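PDB 4G2C: DyP2, which oxidises dyes as a haem-containing, multifunctional peroxidase of a lignin-reactive bacterium, most likely using hydrogen peroxide as its oxidant. Local coordinates for residues T68-G73 with V196-G201; T112-V117 with V167-D172; L38-A43 with L227-D232; T49-L54 with K92-H97. All blocks are in the same frame, centred on the assembly; numbering follows the deposited sequence.

Interaction 1 (T68-G73 with V196-G201); sequences TVLFLG and VGEESG
Val196 and Gly197 both stand across from the single residue Phe71, a classic beta bulge in the antiparallel pairing of 68-73 with 196-201. The backbone gives the evidence: Phe71 N donates to Gly197 O at 2.9 Å, whereas Phe71 O accepts from Val196 N, also at 2.9 Å but bent to 139° at the hydrogen. Beyond the bulge the ladder is regular, and Val69 N reaches Glu199 O over 2.8 Å at 170°. With CG beside its backbone N (chi1 -56°), Phe71 lays its ring obliquely along the other strand, bringing CE2 to 4.0 Å from Glu199 CG. Its CB meets Val196 CG2 at 4.0 Å. Replacing Phe71 by an alanine would probably open a gap beside Gly197 and leave Glu199 CG, Phe273 and Tyr160 without the ring they pack against. Glu199 bends at chi2, and its buried carboxylate is held by Lys275, Tyr160 and His159. On the other face, extended Glu198 runs alongside Leu70, whose CD2 lies 3.6 Å from Glu198 CD. This is the pairing of the first and fourth strands (66-74 and 193-205) of the ferredoxin-like sheet, as in other DyP domains. Strand 66-74 has strand 166-172 on its second edge; helix 175-188 covers the Thr68 and Leu70 face, and Val69 and Glu199 pack on Leu404 of strand 402-409.

Interaction 2 (T112-V117 with V167-D172); sequences TPYLGV and VLLLGD
Backbone hydrogen bonds tie Tyr114 to Gly171 and Gly116 to Leu169 as two antiparallel hydrogen-bonded pairs, each closed by a bond in both directions. Gly171 N lies 2.8 Å from Tyr114 O, and Leu169 N the same distance from Gly116 O. Weaker CA-H...O contacts fill the intervals, such as Leu170 CA to Tyr114 O at 3.1 Å.

Aromatic and apolar contacts come next. CG of Tyr114 is turned opposite its backbone N (chi1 164°), which swings the ring back over its own strand, where Gly116 N sits 3.6 Å above one face near the rim. Gly116, without a side chain, leaves room for the ring. Leu169 lies beside the tyrosine, its CB 3.9 Å from Tyr114 CE2, while the hydroxyl makes a weak bond to Asn57. On the reverse face Leu115 CD1 meets Leu170 CD1 at 4.1 Å, between helices 77-88 and 175-188.

One polar side chain joins in at the end of the ladder: Asp172 OD1 comes 3.2 Å from Pro113 CA.

The chemistry implies a mostly buried pairing of the edge strand 114-119 with the inner strand 166-172 of the ferredoxin-like sheet, whose polar cross-links are all backbone amides and whose side chains contribute mainly apolar surface.

Interaction 3 (L38-A43 with L227-D232); sequences LSWKSA and LTEDVD
Glu229 leaves the helix with CG beside its backbone N and then bends at chi2 (77°), folding its carboxylate back over the turn at Trp40 and Lys41. Trp40 answers with CG wedged between its backbone N and carbonyl carbon (chi1 80°), which sets the indole crosswise to the glutamate, ring and carboxylate planes 49° apart. Trp40 CD1 is then 3.3 Å from Glu229 OE1. Both carboxylate oxygens meet main-chain amides: Lys41 N reaches Glu229 OE2 at 3.0 Å, nearly straight but from above the carboxylate plane, and Trp40 N makes a weak bond of 3.1 Å to Glu229 OE1. Lys41 CG rests 3.5 Å above the centre of the Trp40 ring, while its ammonium goes on to Glu102. A glutamine in place of Glu229 would probably leave one of these two amides without its acceptor and remove the negative charge that draws them to the helix. The backbone adds a second tie, Thr228 N to Leu38 O at 2.8 Å, so that the loop carbonyl takes up an N-H of the helix's first turn. Nearby, Leu227 CD1 lies 4.1 Å from Trp40 CD1. A loop preceding helix 45-53 is thereby fastened to the start of helix 228-237. The carboxylate, close to that helix's N-terminus and to two loop amides, is likely to be stabilised in its ionised form.

Interaction 4 (T49-L54 with K92-H97); sequences TMLDEL and KSARTH
A helix N-cap lies at the centre of this contact: Ser93 caps helix 94-107, its OG accepting from Thr96 N at 3.1 Å, and the opening turn of that helix is pressed against residues 51-54, at the end of segment 49-54. Carbonyls of 49-54 serve the first amides. Arg95 N donates to Leu51 O over 3.2 Å, approaching from above the carbonyl plane, and Ala94 N donates to Leu54 O at a refined 2.5 Å, a length too short to be taken literally. Ala94 CB fits between two leucines, 3.7 Å from Leu54 CB and 4.1 Å from Leu51 CD2. Arg95 stretches away from its backbone N and then bends at chi3 (-62°), turning one face of its guanidinium to the Leu51 side chain. The salt bridge is made at the edge: Arg95 NE, with its partner almost exactly in the guanidinium plane, meets Asp52 OD1 at 3.0 Å, although the two flat groups are 53° apart. Arg95 NH2 also donates to Ala48 O, which probably helps fix the group's rotation. The same carboxylate oxygen also has a second partner, a water that donates to Asp52 OD1 at 2.8 Å and lies 3.0 Å from Ser93 OG.

Interactions 1 and 2 are adjacent strand pairings of one sheet: strands 66-74 and 166-172 are neighbours, joined by Leu70 O to Leu168 N at 2.7 Å and Thr68 N to Leu170 O at 2.9 Å, with the contact centres 11 Å apart. Lys92 leads from this sheet to interaction 4, since its NZ lies 3.0 Å from both Pro113 O and Thr112 OG1 and also hydrogen-bonds to His62. Interactions 3 and 4, their centres 14 Å apart, meet where Trp40 CB packs 3.8 Å from Leu51 CD1. Interactions 1 and 3 do not touch, their nearest atoms being about 22 Å apart. The Glu199 side chain of interaction 1 is about 14 Å from the haem.

Interaction 1 (T68-G73 with V196-G201)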
loop_
_atom_site.group_PDB
_atom_site.type_symbol
_atom_site.label_atom_id
_atom_site.label_comp_id
_atom_site.label_asym_id
_atom_site.label_seq_id
_atom_site.Cartn_x
_atom_site.Cartn_y
_atom_site.Cartn_z
ATOM N N THR A 68 -14.668 -5.566 3.020
ATOM C CA THR A 68 -15.532 -5.616 1.848
ATOM C C THR A 68 -15.308 -4.353 1.027
ATOM O O THR A 68 -15.335 -3.259 1.577
ATOM C CB THR A 68 -17.029 -5.719 2.259
ATOM O OG1 THR A 68 -17.362 -7.091 2.509
ATOM C CG2 THR A 68 -17.939 -5.170 1.157
ATOM N N VAL A 69 -15.049 -4.514 -0.272
ATOM C CA VAL A 69 -14.850 -3.390 -1.189
ATOM C C VAL A 69 -16.006 -3.349 -2.177
ATOM O O VAL A 69 -16.313 -4.361 -2.806
ATOM C CB VAL A 69 -13.560 -3.549 -2.026
ATOM C CG1 VAL A 69 -13.326 -2.323 -2.873
ATOM C CG2 VAL A 69 -12.343 -3.834 -1.134
ATOM N N LEU A 70 -16.634 -2.184 -2.322
ATOM C CA LEU A 70 -17.782 -2.019 -3.208
ATOM C C LEU A 70 -17.531 -0.889 -4.193
ATOM O O LEU A 70 -17.321 0.250 -3.791
ATOM C CB LEU A 70 -19.044 -1.729 -2.397
ATOM C CG LEU A 70 -19.555 -2.810 -1.432
ATOM C CD1 LEU A 70 -20.767 -2.292 -0.667
ATOM C CD2 LEU A 70 -19.897 -4.108 -2.169
ATOM N N PHE A 71 -17.525 -1.209 -5.481
ATOM C CA PHE A 71 -17.420 -0.193 -6.519
ATOM C C PHE A 71 -18.812 0.149 -7.019
ATOM O O PHE A 71 -19.611 -0.742 -7.300
ATOM C CB PHE A 71 -16.536 -0.680 -7.660
ATOM C CG PHE A 71 -15.169 -1.106 -7.209
ATOM C CD1 PHE A 71 -14.271 -0.173 -6.694
ATOM C CD2 PHE A 71 -14.784 -2.431 -7.280
ATOM C CE1 PHE A 71 -13.014 -0.557 -6.269
ATOM C CE2 PHE A 71 -13.531 -2.826 -6.842
ATOM C CZ PHE A 71 -12.640 -1.889 -6.338
ATOM N N LEU A 72 -19.108 1.438 -7.108
ATOM C CA LEU A 72 -20.467 1.893 -7.394
ATOM C C LEU A 72 -20.551 2.619 -8.728
ATOM O O LEU A 72 -19.542 3.134 -9.232
ATOM C CB LEU A 72 -20.941 2.828 -6.289
ATOM C CG LEU A 72 -20.812 2.332 -4.846
ATOM C CD1 LEU A 72 -21.373 3.365 -3.884
ATOM C CD2 LEU A 72 -21.481 0.972 -4.644
ATOM N N GLY A 73 -21.761 2.656 -9.289
ATOM C CA GLY A 73 -22.077 3.472 -10.459
ATOM C C GLY A 73 -23.252 4.382 -10.125
ATOM O O GLY A 73 -24.210 3.940 -9.509
ATOM N N VAL A 196 -21.208 -2.112 -9.286
ATOM C CA VAL A 196 -20.643 -2.657 -10.511
ATOM C C VAL A 196 -19.604 -3.723 -10.226
ATOM O O VAL A 196 -19.184 -4.445 -11.133
ATOM C CB VAL A 196 -19.996 -1.561 -11.380
ATOM C CG1 VAL A 196 -20.696 -0.223 -11.175
ATOM C CG2 VAL A 196 -18.517 -1.438 -11.069
ATOM N N GLY A 197 -19.181 -3.822 -8.968
ATOM C CA GLY A 197 -18.126 -4.751 -8.596
ATOM C C GLY A 197 -17.892 -4.804 -7.106
ATOM O O GLY A 197 -18.177 -3.842 -6.394
ATOM N N GLU A 198 -17.362 -5.931 -6.634
ATOM C CA GLU A 198 -17.077 -6.119 -5.217
ATOM C C GLU A 198 -15.809 -6.949 -5.038
ATOM O O GLU A 198 -15.482 -7.764 -5.890
ATOM C CB GLU A 198 -18.260 -6.808 -4.532
ATOM C CG GLU A 198 -18.006 -7.223 -3.093
ATOM C CD GLU A 198 -19.284 -7.615 -2.339
ATOM O OE1 GLU A 198 -20.383 -7.591 -2.940
ATOM O OE2 GLU A 198 -19.182 -7.958 -1.141
ATOM N N GLU A 199 -15.083 -6.722 -3.944
ATOM C CA GLU A 199 -13.942 -7.566 -3.588
ATOM C C GLU A 199 -13.986 -7.814 -2.083
ATOM O O GLU A 199 -14.576 -7.032 -1.335
ATOM C CB GLU A 199 -12.594 -6.906 -3.961
ATOM C CG GLU A 199 -12.451 -6.442 -5.418
ATOM C CD GLU A 199 -12.161 -7.575 -6.395
ATOM O OE1 GLU A 199 -11.919 -8.714 -5.937
ATOM O OE2 GLU A 199 -12.176 -7.323 -7.629
ATOM N N SER A 200 -13.362 -8.896 -1.638
ATOM C CA SER A 200 -13.255 -9.167 -0.209
ATOM C C SER A 200 -11.787 -9.336 0.175
ATOM O O SER A 200 -11.040 -10.084 -0.463
ATOM C CB SER A 200 -14.064 -10.411 0.183
ATOM O OG SER A 200 -15.397 -10.338 -0.334
ATOM N N GLY A 201 -11.377 -8.616 1.213
ATOM C CA GLY A 201 -10.036 -8.742 1.737
ATOM C C GLY A 201 -10.030 -9.624 2.975
ATOM O O GLY A 201 -10.921 -9.556 3.821
#

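Interaction 2 (T112-V117 with V167-D172)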
loop_
_atom_site.group_PDB
_atom_site.type_symbol
_atom_site.label_atom_id
_atom_site.label_comp_id
_atom_site.label_asym_id
_atom_site.label_seq_id
_atom_site.Cartn_x
_atom_site.Cartn_y
_atom_site.Cartn_z
ATOM N N THR A 112 -15.014 0.694 16.668
ATOM C CA THR A 112 -16.069 0.451 15.694
ATOM C C THR A 112 -15.539 0.148 14.295
ATOM O O THR A 112 -14.337 0.243 14.029
ATOM C CB THR A 112 -17.035 1.648 15.589
ATOM O OG1 THR A 112 -16.302 2.813 15.197
ATOM C CG2 THR A 112 -17.726 1.907 16.914
ATOM N N PRO A 113 -16.453 -0.212 13.389
ATOM C CA PRO A 113 -16.096 -0.561 12.011
ATOM C C PRO A 113 -15.611 0.664 11.218
ATOM O O PRO A 113 -15.812 1.807 11.634
ATOM C CB PRO A 113 -17.417 -1.108 11.426
ATOM C CG PRO A 113 -18.312 -1.351 12.590
ATOM C CD PRO A 113 -17.893 -0.381 13.656
ATOM N N TYR A 114 -14.962 0.405 10.088
ATOM C CA TYR A 114 -14.496 1.456 9.184
ATOM C C TYR A 114 -15.346 1.477 7.920
ATOM O O TYR A 114 -15.494 0.460 7.228
ATOM C CB TYR A 114 -13.012 1.243 8.843
ATOM C CG TYR A 114 -12.481 2.016 7.641
ATOM C CD1 TYR A 114 -12.629 3.399 7.535
ATOM C CD2 TYR A 114 -11.799 1.359 6.626
ATOM C CE1 TYR A 114 -12.119 4.090 6.430
ATOM C CE2 TYR A 114 -11.301 2.033 5.527
ATOM C CZ TYR A 114 -11.455 3.389 5.434
ATOM O OH TYR A 114 -10.941 4.030 4.333
ATOM N N LEU A 115 -15.912 2.646 7.647
ATOM C CA LEU A 115 -16.626 2.932 6.406
ATOM C C LEU A 115 -15.861 3.998 5.638
ATOM O O LEU A 115 -15.892 5.174 5.999
ATOM C CB LEU A 115 -18.033 3.460 6.700
ATOM C CG LEU A 115 -18.749 3.939 5.436
ATOM C CD1 LEU A 115 -18.729 2.820 4.416
ATOM C CD2 LEU A 115 -20.180 4.376 5.721
ATOM N N GLY A 116 -15.158 3.591 4.591
ATOM C CA GLY A 116 -14.420 4.537 3.778
ATOM C C GLY A 116 -15.179 4.858 2.511
ATOM O O GLY A 116 -15.830 3.989 1.938
ATOM N N VAL A 117 -15.090 6.105 2.066
ATOM C CA VAL A 117 -15.781 6.529 0.869
ATOM C C VAL A 117 -14.841 7.297 -0.077
ATOM O O VAL A 117 -14.291 8.344 0.281
ATOM C CB VAL A 117 -17.020 7.393 1.226
ATOM C CG1 VAL A 117 -17.701 7.928 -0.049
ATOM C CG2 VAL A 117 -18.012 6.600 2.083
ATOM N N VAL A 167 -16.031 4.221 -4.540
ATOM C CA VAL A 167 -15.680 3.001 -3.829
ATOM C C VAL A 167 -16.107 3.096 -2.376
ATOM O O VAL A 167 -16.024 4.159 -1.756
ATOM C CB VAL A 167 -14.176 2.691 -3.911
ATOM C CG1 VAL A 167 -13.363 3.798 -3.226
ATOM C CG2 VAL A 167 -13.890 1.336 -3.283
ATOM N N LEU A 168 -16.589 1.985 -1.843
ATOM C CA LEU A 168 -16.907 1.903 -0.422
ATOM C C LEU A 168 -15.976 0.883 0.206
ATOM O O LEU A 168 -15.785 -0.208 -0.344
ATOM C CB LEU A 168 -18.350 1.457 -0.218
ATOM C CG LEU A 168 -19.401 2.555 -0.253
ATOM C CD1 LEU A 168 -19.073 3.551 -1.330
ATOM C CD2 LEU A 168 -20.769 1.927 -0.491
ATOM N N LEU A 169 -15.381 1.245 1.336
ATOM C CA LEU A 169 -14.570 0.313 2.101
ATOM C C LEU A 169 -15.237 0.073 3.457
ATOM O O LEU A 169 -15.496 1.006 4.211
ATOM C CB LEU A 169 -13.143 0.847 2.272
ATOM C CG LEU A 169 -12.416 1.213 0.965
ATOM C CD1 LEU A 169 -11.102 1.951 1.250
ATOM C CD2 LEU A 169 -12.154 -0.020 0.109
ATOM N N LEU A 170 -15.538 -1.187 3.738
ATOM C CA LEU A 170 -16.130 -1.590 4.998
ATOM C C LEU A 170 -15.178 -2.569 5.664
ATOM O O LEU A 170 -14.992 -3.685 5.174
ATOM C CB LEU A 170 -17.468 -2.292 4.759
ATOM C CG LEU A 170 -18.650 -1.520 4.187
ATOM C CD1 LEU A 170 -18.336 -0.943 2.795
ATOM C CD2 LEU A 170 -19.869 -2.455 4.166
ATOM N N GLY A 171 -14.575 -2.158 6.774
ATOM C CA GLY A 171 -13.537 -2.957 7.401
ATOM C C GLY A 171 -13.633 -3.066 8.915
ATOM O O GLY A 171 -14.125 -2.156 9.600
ATOM N N ASP A 172 -13.147 -4.187 9.436
ATOM C CA ASP A 172 -13.204 -4.460 10.864
ATOM C C ASP A 172 -12.281 -5.641 11.159
ATOM O O ASP A 172 -11.781 -6.289 10.236
ATOM C CB ASP A 172 -14.642 -4.771 11.294
ATOM C CG ASP A 172 -14.885 -4.533 12.778
ATOM O OD1 ASP A 172 -15.130 -3.372 13.180
ATOM O OD2 ASP A 172 -14.847 -5.517 13.550
#

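Interaction 3 (L38-A43 with L227-D232)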
loop_
_atom_site.group_PDB
_atom_site.type_symbol
_atom_site.label_atom_id
_atom_site.label_comp_id
_atom_site.label_asym_id
_atom_site.label_seq_id
_atom_site.Cartn_x
_atom_site.Cartn_y
_atom_site.Cartn_z
ATOM N N LEU A 38 1.910 15.869 12.895
ATOM C CA LEU A 38 0.968 16.485 13.812
ATOM C C LEU A 38 0.862 15.717 15.129
ATOM O O LEU A 38 0.820 14.487 15.140
ATOM C CB LEU A 38 -0.410 16.567 13.158
ATOM C CG LEU A 38 -1.560 16.922 14.103
ATOM C CD1 LEU A 38 -1.683 18.458 14.305
ATOM C CD2 LEU A 38 -2.852 16.324 13.574
ATOM N N SER A 39 0.822 16.453 16.239
ATOM C CA SER A 39 0.558 15.860 17.542
ATOM C C SER A 39 -0.958 15.880 17.738
ATOM O O SER A 39 -1.534 16.892 18.153
ATOM C CB SER A 39 1.277 16.641 18.649
ATOM O OG SER A 39 2.624 16.937 18.280
ATOM N N TRP A 40 -1.610 14.767 17.400
ATOM C CA TRP A 40 -3.066 14.751 17.362
ATOM C C TRP A 40 -3.700 15.005 18.737
ATOM O O TRP A 40 -4.805 15.542 18.830
ATOM C CB TRP A 40 -3.607 13.461 16.721
ATOM C CG TRP A 40 -3.641 12.253 17.618
ATOM C CD1 TRP A 40 -2.681 11.272 17.718
ATOM C CD2 TRP A 40 -4.699 11.871 18.516
ATOM N NE1 TRP A 40 -3.075 10.319 18.640
ATOM C CE2 TRP A 40 -4.310 10.657 19.132
ATOM C CE3 TRP A 40 -5.934 12.439 18.864
ATOM C CZ2 TRP A 40 -5.112 10.007 20.087
ATOM C CZ3 TRP A 40 -6.737 11.782 19.818
ATOM C CH2 TRP A 40 -6.316 10.581 20.411
ATOM N N LYS A 41 -2.998 14.645 19.800
ATOM C CA LYS A 41 -3.571 14.767 21.134
ATOM C C LYS A 41 -3.616 16.204 21.637
ATOM O O LYS A 41 -4.387 16.526 22.528
ATOM C CB LYS A 41 -2.803 13.902 22.129
ATOM C CG LYS A 41 -3.024 12.404 21.949
ATOM C CD LYS A 41 -2.360 11.617 23.068
ATOM C CE LYS A 41 -2.671 10.123 22.973
ATOM N NZ LYS A 41 -2.085 9.350 24.117
ATOM N N SER A 42 -2.782 17.069 21.081
ATOM C CA SER A 42 -2.730 18.441 21.569
ATOM C C SER A 42 -2.984 19.427 20.441
ATOM O O SER A 42 -2.753 20.622 20.585
ATOM C CB SER A 42 -1.387 18.731 22.260
ATOM O OG SER A 42 -0.315 18.684 21.333
ATOM N N ALA A 43 -3.468 18.913 19.317
ATOM C CA ALA A 43 -3.877 19.761 18.206
ATOM C C ALA A 43 -4.989 20.717 18.649
ATOM O O ALA A 43 -5.885 20.333 19.409
ATOM C CB ALA A 43 -4.355 18.900 17.029
ATOM N N LEU A 227 1.771 11.219 12.409
ATOM C CA LEU A 227 1.413 11.623 13.764
ATOM C C LEU A 227 2.611 11.484 14.692
ATOM O O LEU A 227 3.320 10.467 14.683
ATOM C CB LEU A 227 0.241 10.781 14.284
ATOM C CG LEU A 227 -0.967 10.804 13.336
ATOM C CD1 LEU A 227 -2.131 9.974 13.884
ATOM C CD2 LEU A 227 -1.397 12.240 13.072
ATOM N N THR A 228 2.838 12.519 15.485
ATOM C CA THR A 228 4.008 12.562 16.341
ATOM C C THR A 228 3.928 11.449 17.364
ATOM O O THR A 228 4.949 10.891 17.754
ATOM C CB THR A 228 4.122 13.925 17.051
ATOM O OG1 THR A 228 4.295 14.950 16.062
ATOM C CG2 THR A 228 5.312 13.938 17.985
ATOM N N GLU A 229 2.699 11.136 17.784
ATOM C CA GLU A 229 2.433 10.067 18.745
ATOM C C GLU A 229 2.824 8.708 18.154
ATOM O O GLU A 229 3.169 7.775 18.881
ATOM C CB GLU A 229 0.939 10.038 19.137
ATOM C CG GLU A 229 0.427 11.232 19.972
ATOM C CD GLU A 229 0.190 12.508 19.163
ATOM O OE1 GLU A 229 0.367 12.490 17.928
ATOM O OE2 GLU A 229 -0.174 13.540 19.771
ATOM N N ASP A 230 2.730 8.589 16.835
ATOM C CA ASP A 230 3.145 7.362 16.165
ATOM C C ASP A 230 4.677 7.296 16.112
ATOM O O ASP A 230 5.269 6.236 16.276
ATOM C CB ASP A 230 2.551 7.275 14.756
ATOM C CG ASP A 230 1.144 6.661 14.737
ATOM O OD1 ASP A 230 0.734 6.032 15.737
ATOM O OD2 ASP A 230 0.462 6.780 13.698
ATOM N N VAL A 231 5.319 8.443 15.913
ATOM C CA VAL A 231 6.771 8.458 15.877
ATOM C C VAL A 231 7.341 8.136 17.258
ATOM O O VAL A 231 8.316 7.388 17.379
ATOM C CB VAL A 231 7.336 9.767 15.304
ATOM C CG1 VAL A 231 8.853 9.704 15.251
ATOM C CG2 VAL A 231 6.763 10.021 13.909
ATOM N N ASP A 232 6.705 8.647 18.301
ATOM C CA ASP A 232 7.133 8.301 19.659
ATOM C C ASP A 232 6.985 6.805 19.905
ATOM O O ASP A 232 7.865 6.168 20.488
ATOM C CB ASP A 232 6.338 9.079 20.715
ATOM C CG ASP A 232 6.598 10.567 20.657
ATOM O OD1 ASP A 232 7.584 10.971 19.998
ATOM O OD2 ASP A 232 5.827 11.330 21.279
#

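Interaction 4 (T49-L54 with K92-H97)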
loop_
_atom_site.group_PDB
_atom_site.type_symbol
_atom_site.label_atom_id
_atom_site.label_comp_id
_atom_site.label_asym_id
_atom_site.label_seq_id
_atom_site.Cartn_x
_atom_site.Cartn_y
_atom_site.Cartn_z
ATOM N N THR A 49 -9.983 20.859 13.968
ATOM C CA THR A 49 -11.126 20.785 13.079
ATOM C C THR A 49 -10.847 19.785 11.951
ATOM O O THR A 49 -11.685 18.947 11.619
ATOM C CB THR A 49 -11.436 22.178 12.482
ATOM O OG1 THR A 49 -11.577 23.131 13.545
ATOM C CG2 THR A 49 -12.718 22.157 11.651
ATOM N N MET A 50 -9.657 19.874 11.373
ATOM C CA MET A 50 -9.283 18.999 10.263
ATOM C C MET A 50 -9.461 17.537 10.633
ATOM O O MET A 50 -9.979 16.753 9.848
ATOM C CB MET A 50 -7.846 19.267 9.815
ATOM C CG MET A 50 -7.372 18.371 8.669
ATOM S SD MET A 50 -6.767 16.814 9.324
ATOM C CE MET A 50 -5.286 17.371 10.170
ATOM N N LEU A 51 -9.035 17.189 11.839
ATOM C CA LEU A 51 -9.190 15.837 12.362
ATOM C C LEU A 51 -10.643 15.412 12.530
ATOM O O LEU A 51 -10.957 14.226 12.390
ATOM C CB LEU A 51 -8.480 15.701 13.711
ATOM C CG LEU A 51 -6.963 15.513 13.681
ATOM C CD1 LEU A 51 -6.399 15.501 15.105
ATOM C CD2 LEU A 51 -6.593 14.234 12.943
ATOM N N ASP A 52 -11.509 16.373 12.866
ATOM C CA ASP A 52 -12.935 16.117 13.062
ATOM C C ASP A 52 -13.612 15.893 11.728
ATOM O O ASP A 52 -14.685 15.291 11.665
ATOM C CB ASP A 52 -13.627 17.301 13.764
ATOM C CG ASP A 52 -13.273 17.401 15.234
ATOM O OD1 ASP A 52 -13.001 16.344 15.844
ATOM O OD2 ASP A 52 -13.262 18.528 15.775
ATOM N N GLU A 53 -12.994 16.389 10.661
ATOM C CA GLU A 53 -13.620 16.302 9.345
ATOM C C GLU A 53 -12.899 15.335 8.399
ATOM O O GLU A 53 -13.273 15.190 7.242
ATOM C CB GLU A 53 -13.741 17.686 8.720
ATOM C CG GLU A 53 -14.569 18.657 9.544
ATOM C CD GLU A 53 -16.067 18.351 9.501
ATOM O OE1 GLU A 53 -16.463 17.315 8.925
ATOM O OE2 GLU A 53 -16.853 19.151 10.050
ATOM N N LEU A 54 -11.876 14.664 8.906
ATOM C CA LEU A 54 -11.090 13.740 8.093
ATOM C C LEU A 54 -11.596 12.319 8.260
ATOM O O LEU A 54 -11.888 11.892 9.373
ATOM C CB LEU A 54 -9.609 13.779 8.504
ATOM C CG LEU A 54 -8.665 13.092 7.515
ATOM C CD1 LEU A 54 -8.422 13.986 6.294
ATOM C CD2 LEU A 54 -7.346 12.689 8.165
ATOM N N LYS A 92 -17.351 7.725 11.031
ATOM C CA LYS A 92 -16.637 8.338 12.135
ATOM C C LYS A 92 -15.447 9.152 11.594
ATOM O O LYS A 92 -15.002 8.946 10.458
ATOM C CB LYS A 92 -16.187 7.263 13.121
ATOM C CG LYS A 92 -15.179 6.284 12.539
ATOM C CD LYS A 92 -14.892 5.126 13.486
ATOM C CE LYS A 92 -13.745 4.269 12.965
ATOM N NZ LYS A 92 -13.744 2.902 13.565
ATOM N N SER A 93 -14.940 10.083 12.399
ATOM C CA SER A 93 -13.851 10.956 11.957
ATOM C C SER A 93 -12.494 10.349 12.264
ATOM O O SER A 93 -12.376 9.427 13.073
ATOM C CB SER A 93 -13.928 12.294 12.679
ATOM O OG SER A 93 -13.848 12.072 14.077
ATOM N N ALA A 94 -11.464 10.893 11.635
ATOM C CA ALA A 94 -10.106 10.528 11.994
ATOM C C ALA A 94 -9.935 10.558 13.511
ATOM O O ALA A 94 -9.424 9.596 14.109
ATOM C CB ALA A 94 -9.116 11.462 11.332
ATOM N N ARG A 95 -10.357 11.657 14.136
ATOM C CA ARG A 95 -10.147 11.803 15.578
ATOM C C ARG A 95 -10.854 10.721 16.403
ATOM O O ARG A 95 -10.261 10.142 17.322
ATOM C CB ARG A 95 -10.570 13.183 16.082
ATOM C CG ARG A 95 -10.225 13.370 17.566
ATOM C CD ARG A 95 -10.974 14.530 18.216
ATOM N NE ARG A 95 -10.647 15.813 17.603
ATOM C CZ ARG A 95 -9.552 16.515 17.880
ATOM N NH1 ARG A 95 -8.667 16.049 18.761
ATOM N NH2 ARG A 95 -9.341 17.678 17.269
ATOM N N THR A 96 -12.118 10.446 16.087
ATOM C CA THR A 96 -12.811 9.361 16.778
ATOM C C THR A 96 -12.041 8.047 16.597
ATOM O O THR A 96 -11.932 7.239 17.526
ATOM C CB THR A 96 -14.256 9.179 16.276
ATOM O OG1 THR A 96 -15.015 10.362 16.556
ATOM C CG2 THR A 96 -14.909 7.990 16.966
ATOM N N HIS A 97 -11.518 7.822 15.397
ATOM C CA HIS A 97 -10.791 6.582 15.148
ATOM C C HIS A 97 -9.561 6.506 16.052
ATOM O O HIS A 97 -9.266 5.465 16.632
ATOM C CB HIS A 97 -10.366 6.461 13.684
ATOM C CG HIS A 97 -9.466 5.291 13.425
ATOM N ND1 HIS A 97 -8.442 5.325 12.504
ATOM C CD2 HIS A 97 -9.433 4.056 13.977
ATOM C CE1 HIS A 97 -7.812 4.162 12.504
ATOM N NE2 HIS A 97 -8.394 3.375 13.390
HETATM O O HOH W 1 -14.874 14.313 15.780
#